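Local coordinates for 2-keto-3-deoxygluconate kinase (Thermotoga maritima, PDB 2AFB), which probably phosphorylates 2-keto-3-deoxygluconate with ATP, as a sugar kinase of the pfkB (ribokinase) family, at residues W264-N278 / S308-C320. Residues are numbered along the deposited sequence; the frame is centred on the assembly and turned at random.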
loop_
_atom_site.group_PDB
_atom_site.type_symbol
_atom_site.label_atom_id
_atom_site.label_comp_id
_atom_site.label_asym_id
_atom_site.label_seq_id
_atom_site.Cartn_x
_atom_site.Cartn_y
_atom_site.Cartn_z
ATOM N N TRP A 264 11.447 10.917 -28.702
ATOM C CA TRP A 264 10.216 10.500 -29.392
ATOM C C TRP A 264 9.725 11.588 -30.324
ATOM O O TRP A 264 9.625 12.773 -29.938
ATOM C CB TRP A 264 9.150 10.173 -28.339
ATOM C CG TRP A 264 7.783 9.846 -28.821
ATOM C CD1 TRP A 264 6.709 10.721 -28.934
ATOM C CD2 TRP A 264 7.299 8.559 -29.265
ATOM N NE1 TRP A 264 5.602 10.034 -29.419
ATOM C CE2 TRP A 264 5.942 8.716 -29.623
ATOM C CE3 TRP A 264 7.875 7.287 -29.380
ATOM C CZ2 TRP A 264 5.164 7.630 -30.101
ATOM C CZ3 TRP A 264 7.097 6.242 -29.823
ATOM C CH2 TRP A 264 5.761 6.423 -30.179
ATOM N N SER A 265 9.369 11.161 -31.532
ATOM C CA SER A 265 8.816 12.055 -32.548
ATOM C C SER A 265 8.050 11.212 -33.542
ATOM O O SER A 265 8.126 9.982 -33.498
ATOM C CB SER A 265 9.915 12.838 -33.264
ATOM O OG SER A 265 10.692 11.973 -34.053
ATOM N N VAL A 266 7.283 11.861 -34.406
ATOM C CA VAL A 266 6.487 11.126 -35.415
ATOM C C VAL A 266 6.531 11.808 -36.738
ATOM O O VAL A 266 6.990 12.959 -36.834
ATOM C CB VAL A 266 4.993 10.950 -35.002
ATOM C CG1 VAL A 266 4.912 10.305 -33.608
ATOM C CG2 VAL A 266 4.204 12.344 -35.078
HETATM N N MSE A 267 6.112 11.065 -37.769
HETATM C CA MSE A 267 5.950 11.629 -39.069
HETATM C C MSE A 267 4.578 11.296 -39.587
HETATM O O MSE A 267 4.139 10.163 -39.482
HETATM C CB MSE A 267 6.982 11.079 -40.036
HETATM C CG MSE A 267 6.921 11.733 -41.409
HETATM SE SE MSE A 267 7.582 10.505 -42.851
HETATM C CE MSE A 267 6.248 9.049 -42.652
ATOM N N VAL A 268 3.938 12.270 -40.210
ATOM C CA VAL A 268 2.703 12.018 -40.927
ATOM C C VAL A 268 2.977 12.317 -42.360
ATOM O O VAL A 268 3.422 13.405 -42.693
ATOM C CB VAL A 268 1.553 12.880 -40.367
ATOM C CG1 VAL A 268 0.360 12.922 -41.305
ATOM C CG2 VAL A 268 1.152 12.348 -38.993
ATOM N N PHE A 269 2.688 11.359 -43.232
ATOM C CA PHE A 269 2.874 11.563 -44.689
ATOM C C PHE A 269 1.522 11.541 -45.384
ATOM O O PHE A 269 0.821 10.543 -45.338
ATOM C CB PHE A 269 3.773 10.465 -45.261
ATOM C CG PHE A 269 4.095 10.612 -46.739
ATOM C CD1 PHE A 269 3.270 10.060 -47.703
ATOM C CD2 PHE A 269 5.259 11.251 -47.145
ATOM C CE1 PHE A 269 3.601 10.161 -49.074
ATOM C CE2 PHE A 269 5.593 11.377 -48.481
ATOM C CZ PHE A 269 4.741 10.855 -49.456
ATOM N N GLU A 270 1.144 12.656 -45.991
ATOM C CA GLU A 270 -0.081 12.719 -46.775
ATOM C C GLU A 270 0.052 13.807 -47.830
ATOM O O GLU A 270 0.942 14.654 -47.739
ATOM C CB GLU A 270 -1.356 12.831 -45.900
ATOM C CG GLU A 270 -1.387 13.919 -44.879
ATOM C CD GLU A 270 -2.625 13.872 -43.907
ATOM O OE1 GLU A 270 -3.125 12.782 -43.524
ATOM O OE2 GLU A 270 -3.083 14.963 -43.501
ATOM N N ASN A 271 -0.805 13.729 -48.841
ATOM C CA ASN A 271 -0.748 14.571 -50.046
ATOM C C ASN A 271 0.648 14.649 -50.630
ATOM O O ASN A 271 1.080 15.709 -51.064
ATOM C CB ASN A 271 -1.290 15.988 -49.778
ATOM C CG ASN A 271 -2.669 15.974 -49.091
ATOM O OD1 ASN A 271 -2.830 16.456 -47.955
ATOM N ND2 ASN A 271 -3.654 15.393 -49.766
ATOM N N GLY A 272 1.351 13.521 -50.608
ATOM C CA GLY A 272 2.687 13.411 -51.185
ATOM C C GLY A 272 3.815 13.994 -50.374
ATOM O O GLY A 272 4.941 14.098 -50.880
ATOM N N GLN A 273 3.550 14.334 -49.109
ATOM C CA GLN A 273 4.506 15.150 -48.349
ATOM C C GLN A 273 4.677 14.717 -46.932
ATOM O O GLN A 273 3.693 14.446 -46.229
ATOM C CB GLN A 273 4.104 16.623 -48.352
ATOM C CG GLN A 273 4.014 17.249 -49.740
ATOM C CD GLN A 273 5.373 17.376 -50.434
ATOM O OE1 GLN A 273 6.398 17.654 -49.794
ATOM N NE2 GLN A 273 5.381 17.178 -51.753
ATOM N N PRO A 274 5.933 14.699 -46.476
ATOM C CA PRO A 274 6.161 14.324 -45.081
ATOM C C PRO A 274 6.044 15.546 -44.165
ATOM O O PRO A 274 6.278 16.660 -44.590
ATOM C CB PRO A 274 7.592 13.790 -45.094
ATOM C CG PRO A 274 8.291 14.644 -46.174
ATOM C CD PRO A 274 7.188 15.059 -47.158
ATOM N N HIS A 275 5.667 15.276 -42.915
ATOM C CA HIS A 275 5.483 16.258 -41.870
ATOM C C HIS A 275 6.030 15.677 -40.588
ATOM O O HIS A 275 5.434 14.749 -40.063
ATOM C CB HIS A 275 3.985 16.534 -41.706
ATOM C CG HIS A 275 3.377 17.120 -42.921
ATOM N ND1 HIS A 275 2.772 16.345 -43.891
ATOM C CD2 HIS A 275 3.375 18.397 -43.391
ATOM C CE1 HIS A 275 2.383 17.127 -44.886
ATOM N NE2 HIS A 275 2.733 18.375 -44.607
ATOM N N PHE A 276 7.143 16.225 -40.092
ATOM C CA PHE A 276 7.791 15.763 -38.870
ATOM C C PHE A 276 7.395 16.624 -37.684
ATOM O O PHE A 276 7.366 17.836 -37.803
ATOM C CB PHE A 276 9.316 15.739 -39.035
ATOM C CG PHE A 276 9.770 14.800 -40.128
ATOM C CD1 PHE A 276 9.983 13.444 -39.864
ATOM C CD2 PHE A 276 9.913 15.252 -41.435
ATOM C CE1 PHE A 276 10.374 12.573 -40.891
ATOM C CE2 PHE A 276 10.283 14.382 -42.456
ATOM C CZ PHE A 276 10.515 13.055 -42.184
ATOM N N SER A 277 7.028 15.970 -36.563
ATOM C CA SER A 277 6.710 16.669 -35.328
ATOM C C SER A 277 7.965 17.162 -34.630
ATOM O O SER A 277 9.074 16.821 -34.985
ATOM C CB SER A 277 5.989 15.738 -34.358
ATOM O OG SER A 277 6.839 14.684 -33.879
ATOM N N ASN A 278 7.757 17.918 -33.577
ATOM C CA ASN A 278 8.768 18.124 -32.582
ATOM C C ASN A 278 9.217 16.784 -31.965
ATOM O O ASN A 278 8.451 15.826 -31.885
ATOM C CB ASN A 278 8.200 19.048 -31.516
ATOM C CG ASN A 278 9.258 19.570 -30.600
ATOM O OD1 ASN A 278 10.150 20.320 -31.020
ATOM N ND2 ASN A 278 9.200 19.153 -29.328
ATOM N N SER A 308 -2.108 18.602 -42.049
ATOM C CA SER A 308 -1.141 17.525 -41.935
ATOM C C SER A 308 -0.069 17.790 -40.903
ATOM O O SER A 308 0.276 16.896 -40.140
ATOM C CB SER A 308 -0.489 17.270 -43.286
ATOM O OG SER A 308 -1.453 16.836 -44.214
ATOM N N GLN A 309 0.425 19.022 -40.851
ATOM C CA GLN A 309 1.413 19.366 -39.835
ATOM C C GLN A 309 0.790 19.260 -38.441
ATOM O O GLN A 309 1.389 18.668 -37.522
ATOM C CB GLN A 309 2.048 20.750 -40.074
ATOM C CG GLN A 309 3.325 20.993 -39.268
ATOM C CD GLN A 309 4.456 19.956 -39.557
ATOM O OE1 GLN A 309 4.753 19.662 -40.707
ATOM N NE2 GLN A 309 5.065 19.413 -38.494
ATOM N N LYS A 310 -0.428 19.766 -38.290
ATOM C CA LYS A 310 -1.081 19.711 -36.994
ATOM C C LYS A 310 -1.380 18.298 -36.592
ATOM O O LYS A 310 -1.310 17.956 -35.414
ATOM C CB LYS A 310 -2.345 20.596 -36.927
ATOM C CG LYS A 310 -3.164 20.334 -35.669
ATOM C CD LYS A 310 -4.360 21.221 -35.540
ATOM C CE LYS A 310 -4.641 21.619 -34.066
ATOM N NZ LYS A 310 -5.478 20.709 -33.363
ATOM N N LYS A 311 -1.697 17.439 -37.548
ATOM C CA LYS A 311 -1.862 16.028 -37.226
ATOM C C LYS A 311 -0.604 15.435 -36.595
ATOM O O LYS A 311 -0.692 14.592 -35.714
ATOM C CB LYS A 311 -2.138 15.181 -38.470
ATOM C CG LYS A 311 -3.539 15.174 -38.919
ATOM C CD LYS A 311 -3.740 14.207 -40.083
ATOM C CE LYS A 311 -4.919 14.663 -40.932
ATOM N NZ LYS A 311 -5.494 13.526 -41.656
ATOM N N ALA A 312 0.554 15.820 -37.117
ATOM C CA ALA A 312 1.811 15.296 -36.616
ATOM C C ALA A 312 2.098 15.851 -35.237
ATOM O O ALA A 312 2.468 15.090 -34.357
ATOM C CB ALA A 312 2.976 15.606 -37.557
ATOM N N GLU A 313 1.916 17.151 -35.039
ATOM C CA GLU A 313 2.273 17.756 -33.758
ATOM C C GLU A 313 1.348 17.261 -32.659
ATOM O O GLU A 313 1.819 16.905 -31.573
ATOM C CB GLU A 313 2.228 19.291 -33.795
ATOM C CG GLU A 313 3.203 19.965 -34.725
ATOM C CD GLU A 313 4.698 19.658 -34.468
ATOM O OE1 GLU A 313 5.099 19.074 -33.405
ATOM O OE2 GLU A 313 5.485 20.047 -35.365
ATOM N N PHE A 314 0.044 17.232 -32.949
ATOM C CA PHE A 314 -0.960 16.788 -31.997
ATOM C C PHE A 314 -0.706 15.324 -31.608
ATOM O O PHE A 314 -0.704 14.963 -30.424
ATOM C CB PHE A 314 -2.352 16.915 -32.603
ATOM C CG PHE A 314 -3.464 16.611 -31.644
ATOM C CD1 PHE A 314 -4.044 17.640 -30.882
ATOM C CD2 PHE A 314 -3.985 15.323 -31.548
ATOM C CE1 PHE A 314 -5.071 17.357 -30.015
ATOM C CE2 PHE A 314 -5.004 15.050 -30.673
ATOM C CZ PHE A 314 -5.560 16.068 -29.925
ATOM N N ALA A 315 -0.512 14.466 -32.600
ATOM C CA ALA A 315 -0.275 13.047 -32.293
ATOM C C ALA A 315 1.071 12.774 -31.602
ATOM O O ALA A 315 1.152 11.915 -30.744
ATOM C CB ALA A 315 -0.406 12.209 -33.530
ATOM N N ALA A 316 2.132 13.458 -31.996
ATOM C CA ALA A 316 3.397 13.406 -31.214
ATOM C C ALA A 316 3.175 13.862 -29.760
ATOM O O ALA A 316 3.579 13.185 -28.811
ATOM C CB ALA A 316 4.486 14.262 -31.894
ATOM N N ALA A 317 2.534 15.006 -29.577
ATOM C CA ALA A 317 2.231 15.501 -28.228
ATOM C C ALA A 317 1.484 14.479 -27.339
ATOM O O ALA A 317 1.866 14.225 -26.182
ATOM C CB ALA A 317 1.480 16.794 -28.312
ATOM N N ALA A 318 0.450 13.898 -27.893
ATOM C CA ALA A 318 -0.423 12.934 -27.198
ATOM C C ALA A 318 0.280 11.669 -26.796
ATOM O O ALA A 318 0.104 11.191 -25.692
ATOM C CB ALA A 318 -1.642 12.577 -28.057
ATOM N N SER A 319 1.071 11.141 -27.699
ATOM C CA SER A 319 1.778 9.924 -27.489
ATOM C C SER A 319 3.013 10.146 -26.609
ATOM O O SER A 319 3.318 9.305 -25.803
ATOM C CB SER A 319 2.110 9.224 -28.833
ATOM O OG SER A 319 2.920 10.028 -29.668
ATOM N N CYS A 320 3.652 11.301 -26.703
ATOM C CA CYS A 320 4.612 11.729 -25.680
ATOM C C CYS A 320 4.012 11.712 -24.266
ATOM O O CYS A 320 4.573 11.146 -23.330
ATOM C CB CYS A 320 5.149 13.133 -25.989
ATOM S SG CYS A 320 6.187 13.869 -24.673
HETATM O O HOH W 1 -0.754 17.804 -46.691
HETATM O O HOH W 2 7.803 18.951 -41.121
#
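Helix 308-320 lies on the hairpin of strands 264-270 and 273-276, its axis coming within 7.6 Å of that of strand 264-270 and running roughly antiparallel to it, at 152°. Where the type I' turn from Glu-270 to Gln-273 begins, the carboxylate of Glu-270 reaches two helix side chains. Ser-308 OG donates to the anti lone pair of OE2 at 2.6 Å. Lys-311 NZ comes to the syn lone pair of OE1, 3.1 Å away, and makes a salt bridge. Lys-311 also bonds Ser-302, and OE1 bonds Thr-248. Were Glu-270 an alanine, the Lys-311 charge would probably lose its mate and Ser-308 OG this acceptor. Ser-308 also packs through CB over one face of the His-275 imidazole in a CH-pi contact, 3.5 Å from the ring centroid. The ring is held from its edge, where ND1 donates to Val-268 O.

The mixed nine-stranded sheet belongs to the ribokinase-type alpha/beta fold. The hairpin ends it on one side, with strand 273-283 outermost within the chain. Helix 308-322 packs on one face of the hairpin, and Phe-269 points to the other face, against helix 230-244. In the middle, Val-266 CG2 touches Ala-316 CB at 3.7 Å, and Val-268 CG2 rests on Ala-312. Ser-277 OG accepts a bond from Val-266 N.

Two helix side chains grip the backbone of 276-278. Gln-309, bent at chi2 (59°), turns NE2 to Phe-276 O, which it meets from above the carbonyl plane. Glu-313 OE1 accepts from Asn-278 N in a nearly straight bond of 2.9 Å. Farther along, Trp-264 NE1 donates in the indole plane to Ser-319 OG at 2.7 Å. That hydroxyl in turn donates a hydrogen bond to Ala-315 O.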